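Local structure of fiber (Human adenovirus 48, 6FJQ) at residues 1-15 / 82-94. The protein forms the trimeric knob at the tip of the viral fiber and probably attaches the virus to its primary receptor on host cells. Residues are numbered along the deposited sequence; the frame is centred on the assembly and turned at random.
Sequences DKLTLWTTPDPSPNC and SLDKEYWNYRSNN. Unlike the reference sequence in segment 1-15: K2 (reference Arg), L3 (reference Arg).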
# COMPACT_ATOMS: atom_id res chain seq x y z
N ASP A 1 -23.53 -13.46 4.56
CA ASP A 1 -22.97 -13.14 3.20
C ASP A 1 -21.53 -13.70 3.05
O ASP A 1 -21.16 -14.63 3.80
CB ASP A 1 -23.07 -11.60 2.90
CG ASP A 1 -22.44 -10.71 3.99
OD1 ASP A 1 -22.63 -10.99 5.19
OD2 ASP A 1 -21.77 -9.71 3.65
N LYS A 2 -20.76 -13.21 2.06
CA LYS A 2 -19.28 -13.29 2.12
C LYS A 2 -18.65 -11.94 1.76
O LYS A 2 -19.17 -11.17 0.92
CB LYS A 2 -18.63 -14.43 1.30
CG LYS A 2 -17.23 -14.82 1.74
CD LYS A 2 -17.23 -15.74 2.97
CE LYS A 2 -15.82 -16.07 3.45
NZ LYS A 2 -14.82 -14.95 3.46
N LEU A 3 -17.56 -11.66 2.48
CA LEU A 3 -16.84 -10.42 2.40
C LEU A 3 -15.57 -10.50 1.55
O LEU A 3 -14.87 -9.51 1.48
CB LEU A 3 -16.53 -9.91 3.83
CG LEU A 3 -17.76 -9.27 4.52
CD1 LEU A 3 -17.65 -9.20 6.05
CD2 LEU A 3 -18.12 -7.90 3.90
N THR A 4 -15.27 -11.63 0.89
CA THR A 4 -14.01 -11.81 0.15
C THR A 4 -14.40 -12.46 -1.18
O THR A 4 -15.02 -13.50 -1.21
CB THR A 4 -12.99 -12.71 0.91
OG1 THR A 4 -12.91 -12.35 2.31
CG2 THR A 4 -11.63 -12.63 0.27
N LEU A 5 -14.06 -11.82 -2.26
CA LEU A 5 -14.43 -12.25 -3.60
C LEU A 5 -13.12 -12.36 -4.30
O LEU A 5 -12.37 -11.40 -4.32
CB LEU A 5 -15.31 -11.16 -4.23
CG LEU A 5 -15.67 -11.11 -5.71
CD1 LEU A 5 -16.72 -12.12 -6.09
CD2 LEU A 5 -16.19 -9.74 -5.99
N TRP A 6 -12.81 -13.52 -4.84
CA TRP A 6 -11.46 -13.83 -5.25
C TRP A 6 -11.33 -14.84 -6.39
O TRP A 6 -12.29 -15.28 -6.99
CB TRP A 6 -10.66 -14.27 -4.03
CG TRP A 6 -10.94 -15.63 -3.49
CD1 TRP A 6 -11.99 -16.44 -3.78
CD2 TRP A 6 -10.16 -16.32 -2.50
NE1 TRP A 6 -11.93 -17.59 -3.01
CE2 TRP A 6 -10.82 -17.53 -2.22
CE3 TRP A 6 -8.98 -16.02 -1.83
CZ2 TRP A 6 -10.33 -18.44 -1.32
CZ3 TRP A 6 -8.48 -16.93 -0.94
CH2 TRP A 6 -9.15 -18.13 -0.68
N THR A 7 -10.10 -15.17 -6.69
CA THR A 7 -9.73 -16.07 -7.70
C THR A 7 -9.61 -17.44 -7.00
O THR A 7 -8.64 -17.71 -6.31
CB THR A 7 -8.40 -15.42 -8.19
OG1 THR A 7 -8.30 -15.43 -9.62
CG2 THR A 7 -7.17 -15.98 -7.50
N THR A 8 -10.61 -18.31 -7.18
CA THR A 8 -10.67 -19.60 -6.44
C THR A 8 -9.33 -20.33 -6.63
O THR A 8 -8.79 -20.33 -7.74
CB THR A 8 -11.89 -20.53 -6.78
OG1 THR A 8 -12.09 -20.61 -8.18
CG2 THR A 8 -13.23 -19.99 -6.11
N PRO A 9 -8.76 -20.85 -5.54
CA PRO A 9 -7.52 -21.65 -5.65
C PRO A 9 -7.70 -22.91 -6.43
O PRO A 9 -8.45 -23.78 -5.99
CB PRO A 9 -7.17 -21.99 -4.19
CG PRO A 9 -7.84 -20.94 -3.38
CD PRO A 9 -9.01 -20.40 -4.16
N ASP A 10 -7.07 -22.97 -7.61
CA ASP A 10 -7.02 -24.15 -8.49
C ASP A 10 -5.58 -24.20 -9.00
O ASP A 10 -4.98 -23.13 -9.18
CB ASP A 10 -8.01 -24.01 -9.67
CG ASP A 10 -8.47 -25.35 -10.25
OD1 ASP A 10 -9.05 -26.14 -9.49
OD2 ASP A 10 -8.26 -25.61 -11.46
N PRO A 11 -4.99 -25.41 -9.20
CA PRO A 11 -3.61 -25.38 -9.76
C PRO A 11 -3.56 -24.83 -11.22
O PRO A 11 -2.51 -24.35 -11.69
CB PRO A 11 -3.14 -26.83 -9.67
CG PRO A 11 -4.25 -27.62 -9.07
CD PRO A 11 -5.51 -26.78 -9.04
N SER A 12 -4.74 -24.86 -11.88
CA SER A 12 -4.90 -24.46 -13.26
C SER A 12 -4.72 -22.98 -13.52
O SER A 12 -5.07 -22.14 -12.68
CB SER A 12 -6.29 -24.83 -13.75
OG SER A 12 -6.33 -24.70 -15.16
N PRO A 13 -4.23 -22.64 -14.71
CA PRO A 13 -4.29 -21.27 -15.19
C PRO A 13 -5.71 -20.81 -15.47
O PRO A 13 -6.58 -21.62 -15.80
CB PRO A 13 -3.49 -21.34 -16.49
CG PRO A 13 -2.54 -22.46 -16.27
CD PRO A 13 -3.36 -23.46 -15.55
N ASN A 14 -5.93 -19.51 -15.39
CA ASN A 14 -7.29 -18.94 -15.40
C ASN A 14 -7.45 -17.62 -16.19
O ASN A 14 -8.49 -16.97 -16.11
CB ASN A 14 -7.74 -18.73 -13.94
CG ASN A 14 -6.87 -17.75 -13.16
OD1 ASN A 14 -5.86 -17.22 -13.64
ND2 ASN A 14 -7.35 -17.39 -12.00
N CYS A 15 -6.43 -17.26 -16.97
CA CYS A 15 -6.38 -15.93 -17.54
C CYS A 15 -5.81 -15.94 -18.97
O CYS A 15 -5.01 -16.83 -19.33
CB CYS A 15 -5.54 -15.04 -16.63
SG CYS A 15 -5.64 -13.32 -17.01
N SER A 82 -10.31 -10.80 -19.18
CA SER A 82 -9.10 -11.62 -19.28
C SER A 82 -9.22 -12.82 -18.40
O SER A 82 -8.64 -13.86 -18.70
CB SER A 82 -7.83 -10.86 -18.88
OG SER A 82 -7.67 -9.69 -19.65
N LEU A 83 -9.95 -12.67 -17.30
CA LEU A 83 -10.06 -13.70 -16.29
C LEU A 83 -11.21 -14.61 -16.64
O LEU A 83 -12.25 -14.10 -17.01
CB LEU A 83 -10.30 -13.07 -14.94
CG LEU A 83 -10.47 -14.03 -13.75
CD1 LEU A 83 -9.22 -14.87 -13.52
CD2 LEU A 83 -10.81 -13.19 -12.54
N ASP A 84 -11.03 -15.92 -16.52
CA ASP A 84 -12.10 -16.90 -16.83
C ASP A 84 -13.13 -16.88 -15.70
O ASP A 84 -12.77 -17.04 -14.55
CB ASP A 84 -11.52 -18.30 -17.01
CG ASP A 84 -12.49 -19.30 -17.61
OD1 ASP A 84 -13.70 -19.19 -17.48
OD2 ASP A 84 -12.04 -20.26 -18.23
N LYS A 85 -14.40 -16.68 -16.05
CA LYS A 85 -15.50 -16.69 -15.10
C LYS A 85 -15.53 -17.88 -14.13
O LYS A 85 -15.95 -17.74 -12.97
CB LYS A 85 -16.80 -16.69 -15.85
CG LYS A 85 -17.17 -15.38 -16.48
CD LYS A 85 -18.66 -15.18 -16.58
CE LYS A 85 -19.32 -14.91 -15.23
NZ LYS A 85 -20.80 -14.89 -15.49
N GLU A 86 -15.13 -19.05 -14.62
CA GLU A 86 -15.24 -20.26 -13.83
C GLU A 86 -14.31 -20.21 -12.61
O GLU A 86 -14.60 -20.85 -11.63
CB GLU A 86 -15.06 -21.51 -14.71
CG GLU A 86 -15.73 -22.74 -14.17
CD GLU A 86 -14.83 -23.93 -14.43
OE1 GLU A 86 -13.88 -24.20 -13.64
OE2 GLU A 86 -15.05 -24.53 -15.49
N TYR A 87 -13.24 -19.42 -12.67
CA TYR A 87 -12.26 -19.31 -11.58
C TYR A 87 -12.51 -18.08 -10.66
O TYR A 87 -11.63 -17.69 -9.87
CB TYR A 87 -10.82 -19.30 -12.16
CG TYR A 87 -10.45 -20.56 -12.92
CD1 TYR A 87 -10.80 -20.72 -14.26
CD2 TYR A 87 -9.80 -21.62 -12.31
CE1 TYR A 87 -10.49 -21.89 -14.97
CE2 TYR A 87 -9.49 -22.78 -13.02
CZ TYR A 87 -9.85 -22.90 -14.33
OH TYR A 87 -9.55 -24.06 -15.01
N TRP A 88 -13.70 -17.49 -10.72
CA TRP A 88 -13.99 -16.25 -9.97
C TRP A 88 -15.31 -16.32 -9.21
O TRP A 88 -16.38 -16.31 -9.82
CB TRP A 88 -14.00 -15.09 -10.93
CG TRP A 88 -14.38 -13.78 -10.39
CD1 TRP A 88 -15.58 -13.13 -10.55
CD2 TRP A 88 -13.55 -12.88 -9.67
NE1 TRP A 88 -15.54 -11.89 -9.96
CE2 TRP A 88 -14.30 -11.73 -9.40
CE3 TRP A 88 -12.22 -12.95 -9.21
CZ2 TRP A 88 -13.75 -10.64 -8.70
CZ3 TRP A 88 -11.69 -11.85 -8.51
CH2 TRP A 88 -12.45 -10.73 -8.27
N ASN A 89 -15.23 -16.38 -7.89
CA ASN A 89 -16.40 -16.39 -7.05
C ASN A 89 -16.03 -15.89 -5.66
O ASN A 89 -14.90 -15.59 -5.43
CB ASN A 89 -17.00 -17.82 -7.03
CG ASN A 89 -18.53 -17.83 -6.87
OD1 ASN A 89 -19.28 -16.92 -7.32
ND2 ASN A 89 -19.01 -18.87 -6.24
N TYR A 90 -17.01 -15.76 -4.78
CA TYR A 90 -16.83 -15.57 -3.32
C TYR A 90 -16.05 -16.73 -2.68
O TYR A 90 -15.86 -17.80 -3.27
CB TYR A 90 -18.19 -15.42 -2.60
CG TYR A 90 -18.96 -14.14 -2.89
CD1 TYR A 90 -18.67 -12.96 -2.20
CD2 TYR A 90 -20.01 -14.11 -3.82
CE1 TYR A 90 -19.37 -11.78 -2.46
CE2 TYR A 90 -20.71 -12.92 -4.09
CZ TYR A 90 -20.38 -11.77 -3.42
OH TYR A 90 -21.04 -10.61 -3.67
N ARG A 91 -15.62 -16.51 -1.46
CA ARG A 91 -14.87 -17.50 -0.69
C ARG A 91 -15.90 -18.34 0.03
O ARG A 91 -16.93 -17.83 0.45
CB ARG A 91 -13.92 -16.76 0.27
CG ARG A 91 -13.03 -17.67 1.11
CD ARG A 91 -11.59 -17.16 1.33
NE ARG A 91 -11.05 -17.33 2.69
CZ ARG A 91 -10.67 -18.48 3.27
NH1 ARG A 91 -10.75 -19.67 2.67
NH2 ARG A 91 -10.18 -18.44 4.49
N SER A 92 -15.65 -19.64 0.16
CA SER A 92 -16.54 -20.61 0.86
C SER A 92 -17.95 -20.06 1.36
O SER A 92 -18.69 -19.49 0.55
CB SER A 92 -15.72 -21.36 1.95
OG SER A 92 -16.48 -22.40 2.52
N ASN A 93 -18.31 -20.23 2.64
CA ASN A 93 -19.69 -19.92 3.27
C ASN A 93 -20.97 -20.84 2.94
O ASN A 93 -21.01 -22.01 3.38
CB ASN A 93 -20.00 -18.39 3.27
CG ASN A 93 -21.27 -18.03 4.04
OD1 ASN A 93 -21.65 -18.65 5.06
ND2 ASN A 93 -21.97 -17.03 3.54
N ASN A 94 -21.99 -20.30 2.25
CA ASN A 94 -23.07 -21.09 1.60
C ASN A 94 -22.89 -20.93 0.08
O ASN A 94 -23.85 -20.88 -0.70
CB ASN A 94 -24.47 -20.65 2.07
CG ASN A 94 -24.98 -21.44 3.27
OD1 ASN A 94 -24.33 -22.35 3.78
ND2 ASN A 94 -26.19 -21.09 3.72
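Y87 O is gripped by two groups of T8: the backbone N, 2.9 Å away and above the carbonyl plane, and OG1, which adds a weak bond. A chi1 of 45° folds OG1 back over the T8 backbone, toward the acceptor that its own N uses; threonine thus supplies a second donor where strand 4-7 ends. Further into the strands, W6 and N89 form an antiparallel hydrogen-bonded pair, W6 N reaching N89 O at 3.0 Å almost straight (173°).

L5, W88 and Y90 point to the inner face of this sheet. L5 CD1 stands 4.3 Å from the centroid of the Y90 ring, a CH-pi contact, while L5 CG meets W88 CZ2 at 3.6 Å; a branched leucine can serve both rings. On the other face W6 is sandwiched between P9 CD and R91 CD, the latter 3.5 Å from the centroid of its six-membered ring.

Beyond the strands, D84 N binds N14 O at 2.8 Å, and N14 CB lies over one face of the Y87 ring. N14 OD1 meanwhile accepts from L25 N of strand 23-32.

Backbone bonds therefore set the register of this sheet edge; L5, W88 and Y90 pack its inward face, W88 reaching F27, L29 and F71; and R91, its aliphatic part on W6, makes a weak NE bond to S34 of the second subunit, placing the contact beside the subunit interface.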